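Autophagy-related protein 9 (Schizosaccharomyces pombe, PDB 7D0I) acts as a homotrimeric phospholipid scramblase in autophagy, redistributing lipids between membrane leaflets and supplying membrane for the growing autophagosome. Local coordinates at residues 404-415 / 625-634. The protein carries 1 engineered substitution. Sequence-based numbering, arbitrary orientation.
Sequences RKRLSEELRRRF and FPSCSQDIVD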
loop_
_atom_site.group_PDB
_atom_site.type_symbol
_atom_site.label_atom_id
_atom_site.label_comp_id
_atom_site.label_asym_id
_atom_site.label_seq_id
_atom_site.Cartn_x
_atom_site.Cartn_y
_atom_site.Cartn_z
ATOM N N ARG A 404 45.338 1.644 32.906
ATOM C CA ARG A 404 45.434 0.932 31.640
ATOM C C ARG A 404 46.753 0.203 31.462
ATOM O O ARG A 404 46.866 -0.605 30.540
ATOM C CB ARG A 404 45.240 1.898 30.474
ATOM C CG ARG A 404 46.300 2.972 30.393
ATOM C CD ARG A 404 46.265 3.680 29.057
ATOM N NE ARG A 404 46.868 2.871 28.008
ATOM C CZ ARG A 404 46.760 3.132 26.712
ATOM N NH1 ARG A 404 47.341 2.343 25.822
ATOM N NH2 ARG A 404 46.063 4.181 26.303
ATOM N N LYS A 405 47.750 0.474 32.296
ATOM C CA LYS A 405 49.023 -0.222 32.199
ATOM C C LYS A 405 49.133 -1.390 33.162
ATOM O O LYS A 405 49.910 -2.312 32.904
ATOM C CB LYS A 405 50.183 0.748 32.456
ATOM C CG LYS A 405 50.211 1.946 31.525
ATOM C CD LYS A 405 50.462 1.531 30.088
ATOM C CE LYS A 405 51.838 0.914 29.926
ATOM N NZ LYS A 405 52.921 1.878 30.265
ATOM N N ARG A 406 48.384 -1.369 34.261
ATOM C CA ARG A 406 48.389 -2.495 35.184
ATOM C C ARG A 406 47.502 -3.620 34.675
ATOM O O ARG A 406 47.893 -4.790 34.711
ATOM C CB ARG A 406 47.930 -2.039 36.566
ATOM C CG ARG A 406 47.803 -3.157 37.572
ATOM C CD ARG A 406 47.376 -2.623 38.926
ATOM N NE ARG A 406 46.156 -1.832 38.837
ATOM C CZ ARG A 406 44.939 -2.306 39.084
ATOM N NH1 ARG A 406 43.886 -1.513 38.979
ATOM N NH2 ARG A 406 44.780 -3.571 39.442
ATOM N N LEU A 407 46.307 -3.281 34.196
ATOM C CA LEU A 407 45.397 -4.297 33.685
ATOM C C LEU A 407 45.934 -4.928 32.410
ATOM O O LEU A 407 45.843 -6.145 32.226
ATOM C CB LEU A 407 44.024 -3.687 33.441
ATOM C CG LEU A 407 43.388 -3.029 34.654
ATOM C CD1 LEU A 407 42.105 -2.380 34.243
ATOM C CD2 LEU A 407 43.138 -4.053 35.727
ATOM N N SER A 408 46.502 -4.128 31.528
ATOM C CA SER A 408 47.062 -4.637 30.284
ATOM C C SER A 408 48.309 -5.417 30.476
ATOM O O SER A 408 48.928 -5.804 29.489
ATOM C CB SER A 408 47.327 -3.484 29.325
ATOM O OG SER A 408 48.470 -3.742 28.536
ATOM N N GLU A 409 48.729 -5.649 31.714
ATOM C CA GLU A 409 49.823 -6.559 32.002
ATOM C C GLU A 409 49.425 -7.685 32.935
ATOM O O GLU A 409 50.124 -8.701 32.980
ATOM C CB GLU A 409 51.011 -5.800 32.611
ATOM C CG GLU A 409 52.339 -6.519 32.464
ATOM C CD GLU A 409 53.514 -5.667 32.898
ATOM O OE1 GLU A 409 53.287 -4.525 33.350
ATOM O OE2 GLU A 409 54.666 -6.139 32.784
ATOM N N GLU A 410 48.335 -7.540 33.683
ATOM C CA GLU A 410 47.728 -8.673 34.358
ATOM C C GLU A 410 46.873 -9.503 33.417
ATOM O O GLU A 410 46.361 -10.543 33.834
ATOM C CB GLU A 410 46.876 -8.200 35.537
ATOM C CG GLU A 410 47.657 -7.466 36.608
ATOM C CD GLU A 410 46.797 -7.070 37.788
ATOM O OE1 GLU A 410 45.568 -7.282 37.734
ATOM O OE2 GLU A 410 47.354 -6.547 38.775
ATOM N N LEU A 411 46.701 -9.062 32.174
ATOM C CA LEU A 411 45.971 -9.830 31.180
ATOM C C LEU A 411 46.884 -10.713 30.351
ATOM O O LEU A 411 46.451 -11.768 29.882
ATOM C CB LEU A 411 45.180 -8.896 30.265
ATOM C CG LEU A 411 44.192 -9.537 29.292
ATOM C CD1 LEU A 411 43.291 -10.485 30.026
ATOM C CD2 LEU A 411 43.373 -8.478 28.595
ATOM N N ARG A 412 48.142 -10.319 30.155
ATOM C CA ARG A 412 49.088 -11.219 29.511
ATOM C C ARG A 412 49.455 -12.371 30.430
ATOM O O ARG A 412 49.655 -13.501 29.971
ATOM C CB ARG A 412 50.336 -10.455 29.082
ATOM C CG ARG A 412 50.035 -9.216 28.274
ATOM C CD ARG A 412 51.280 -8.648 27.623
ATOM N NE ARG A 412 50.989 -7.396 26.933
ATOM C CZ ARG A 412 51.810 -6.800 26.076
ATOM N NH1 ARG A 412 52.985 -7.344 25.791
ATOM N NH2 ARG A 412 51.455 -5.662 25.497
ATOM N N ARG A 413 49.532 -12.114 31.733
ATOM C CA ARG A 413 49.790 -13.179 32.687
ATOM C C ARG A 413 48.595 -14.101 32.878
ATOM O O ARG A 413 48.671 -15.017 33.701
ATOM C CB ARG A 413 50.216 -12.589 34.030
ATOM C CG ARG A 413 51.381 -11.623 33.929
ATOM C CD ARG A 413 51.987 -11.309 35.292
ATOM N NE ARG A 413 50.996 -10.862 36.266
ATOM C CZ ARG A 413 50.553 -11.606 37.276
ATOM N NH1 ARG A 413 51.014 -12.837 37.445
ATOM N NH2 ARG A 413 49.651 -11.119 38.117
ATOM N N ARG A 414 47.496 -13.868 32.164
ATOM C CA ARG A 414 46.404 -14.824 32.047
ATOM C C ARG A 414 46.450 -15.587 30.736
ATOM O O ARG A 414 46.206 -16.795 30.715
ATOM C CB ARG A 414 45.056 -14.116 32.162
ATOM C CG ARG A 414 44.854 -13.391 33.458
ATOM C CD ARG A 414 43.509 -12.716 33.488
ATOM N NE ARG A 414 42.414 -13.674 33.481
ATOM C CZ ARG A 414 41.901 -14.217 34.576
ATOM N NH1 ARG A 414 40.906 -15.081 34.490
ATOM N NH2 ARG A 414 42.390 -13.896 35.762
ATOM N N PHE A 415 46.747 -14.891 29.638
ATOM C CA PHE A 415 46.946 -15.568 28.366
ATOM C C PHE A 415 48.053 -16.604 28.466
ATOM O O PHE A 415 47.946 -17.691 27.889
ATOM C CB PHE A 415 47.268 -14.550 27.275
ATOM C CG PHE A 415 46.091 -13.735 26.833
ATOM C CD1 PHE A 415 44.814 -14.253 26.883
ATOM C CD2 PHE A 415 46.262 -12.451 26.363
ATOM C CE1 PHE A 415 43.738 -13.505 26.469
ATOM C CE2 PHE A 415 45.189 -11.703 25.954
ATOM C CZ PHE A 415 43.929 -12.227 26.007
ATOM N N PHE A 625 47.792 -13.316 21.072
ATOM C CA PHE A 625 46.890 -12.703 22.047
ATOM C C PHE A 625 47.605 -11.731 22.971
ATOM O O PHE A 625 47.075 -10.631 23.195
ATOM C CB PHE A 625 46.148 -13.785 22.837
ATOM C CG PHE A 625 44.961 -14.350 22.120
ATOM C CD1 PHE A 625 44.597 -13.887 20.878
ATOM C CD2 PHE A 625 44.207 -15.346 22.698
ATOM C CE1 PHE A 625 43.513 -14.410 20.228
ATOM C CE2 PHE A 625 43.120 -15.868 22.049
ATOM C CZ PHE A 625 42.775 -15.403 20.813
ATOM N N PRO A 626 48.767 -12.053 23.556
ATOM C CA PRO A 626 49.411 -11.063 24.434
ATOM C C PRO A 626 49.712 -9.751 23.738
ATOM O O PRO A 626 49.482 -8.683 24.316
ATOM C CB PRO A 626 50.688 -11.781 24.878
ATOM C CG PRO A 626 50.339 -13.202 24.815
ATOM C CD PRO A 626 49.482 -13.337 23.599
ATOM N N SER A 627 50.205 -9.798 22.502
ATOM C CA SER A 627 50.477 -8.575 21.761
ATOM C C SER A 627 49.229 -7.728 21.570
ATOM O O SER A 627 49.343 -6.523 21.329
ATOM C CB SER A 627 51.074 -8.909 20.400
ATOM O OG SER A 627 50.106 -9.505 19.558
ATOM N N CYS A 628 48.045 -8.327 21.663
ATOM C CA CYS A 628 46.788 -7.608 21.526
ATOM C C CYS A 628 46.108 -7.361 22.866
ATOM O O CYS A 628 44.922 -7.032 22.900
ATOM C CB CYS A 628 45.846 -8.367 20.593
ATOM S SG CYS A 628 46.401 -8.483 18.890
ATOM N N SER A 629 46.833 -7.514 23.974
ATOM C CA SER A 629 46.207 -7.356 25.280
ATOM C C SER A 629 45.854 -5.902 25.543
ATOM O O SER A 629 44.719 -5.591 25.921
ATOM C CB SER A 629 47.126 -7.890 26.372
ATOM O OG SER A 629 48.336 -7.166 26.391
ATOM N N GLN A 630 46.811 -4.996 25.336
ATOM C CA GLN A 630 46.580 -3.578 25.582
ATOM C C GLN A 630 45.294 -3.104 24.920
ATOM O O GLN A 630 44.384 -2.606 25.587
ATOM C CB GLN A 630 47.771 -2.761 25.086
ATOM C CG GLN A 630 47.714 -1.300 25.473
ATOM C CD GLN A 630 47.897 -1.091 26.958
ATOM O OE1 GLN A 630 48.935 -1.432 27.521
ATOM N NE2 GLN A 630 46.884 -0.536 27.604
ATOM N N ASP A 631 45.201 -3.282 23.598
ATOM C CA ASP A 631 44.003 -2.894 22.859
ATOM C C ASP A 631 42.743 -3.380 23.554
ATOM O O ASP A 631 41.795 -2.612 23.748
ATOM C CB ASP A 631 44.057 -3.448 21.439
ATOM C CG ASP A 631 44.979 -2.661 20.544
ATOM O OD1 ASP A 631 45.258 -1.488 20.865
ATOM O OD2 ASP A 631 45.418 -3.212 19.515
ATOM N N ILE A 632 42.729 -4.649 23.959
ATOM C CA ILE A 632 41.540 -5.216 24.585
ATOM C C ILE A 632 41.115 -4.367 25.770
ATOM O O ILE A 632 39.960 -3.943 25.866
ATOM C CB ILE A 632 41.791 -6.674 24.993
ATOM C CG1 ILE A 632 41.878 -7.551 23.753
ATOM C CG2 ILE A 632 40.694 -7.159 25.898
ATOM C CD1 ILE A 632 42.460 -8.894 24.015
ATOM N N VAL A 633 42.059 -4.063 26.663
ATOM C CA VAL A 633 41.742 -3.213 27.806
ATOM C C VAL A 633 41.148 -1.894 27.331
ATOM O O VAL A 633 40.075 -1.476 27.788
ATOM C CB VAL A 633 42.992 -2.987 28.669
ATOM C CG1 VAL A 633 42.688 -2.002 29.763
ATOM C CG2 VAL A 633 43.447 -4.292 29.257
ATOM N N ASP A 634 41.808 -1.249 26.371
ATOM C CA ASP A 634 41.297 0.018 25.868
ATOM C C ASP A 634 39.912 -0.153 25.274
ATOM O O ASP A 634 39.048 0.713 25.444
ATOM C CB ASP A 634 42.257 0.604 24.841
ATOM C CG ASP A 634 43.560 1.045 25.458
ATOM O OD1 ASP A 634 44.438 0.189 25.677
ATOM O OD2 ASP A 634 43.704 2.248 25.742
#
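Gln630 NE2 donates to two oxygens, Arg404 O across the contact at 2.9 Å and Asp634 OD1 in its own helix. The bond from Gln630 NE2 to Arg404 O is nearly straight, with an N-H...O angle of 163°. Both oxygens lie close to the amide plane, which fixes the rotation of the group. The setting is a helix-helix packing contact in which the axes of 404-410 and 629-634 cross at 125°, in a part of Atg9 inferred to be cytoplasmic. The other end of the amide is also used: Ser408 OG donates to Gln630 OE1 at 2.6 Å, from above the carbonyl plane. A bend at chi2 (69°) in the Gln630 chain turns the amide toward the backbone of helix 404-410. With an alanine here, Arg404 O and Ser408 OG would probably lose their shared partner, and a gap would open between the helices. Arg404 NH2 lies 3.1 Å from Asp634 OD2, a salt bridge of charges only, since the oxygen sits over one face of the guanidinium. Arg637 holds the same carboxylate oxygen. At the start of helix 629-634, Arg412 NE donates to Ser629 OG at 2.7 Å. The hydroxyl of Ser629 in turn donates a hydrogen bond to Pro626 O, which also accepts from Ser629 N. The Arg412 chain, extended from CG to NE, passes Ser629 OG, and Pro626 O lies over one guanidinium face. Apolar contacts lie beside these bonds. Val633 CG2 packs on Ser408 CA, and Leu411 CD2 meets Ile632 CG2 at 4.0 Å. Cys382 and Ile379 of helix 373-382 touch Phe415 and Phe625, respectively. Phe625 CB makes a CH-pi contact over one face of the Phe415 ring, 3.8 Å from its centroid, while Ile632 CD1 meets the ring edge near CZ.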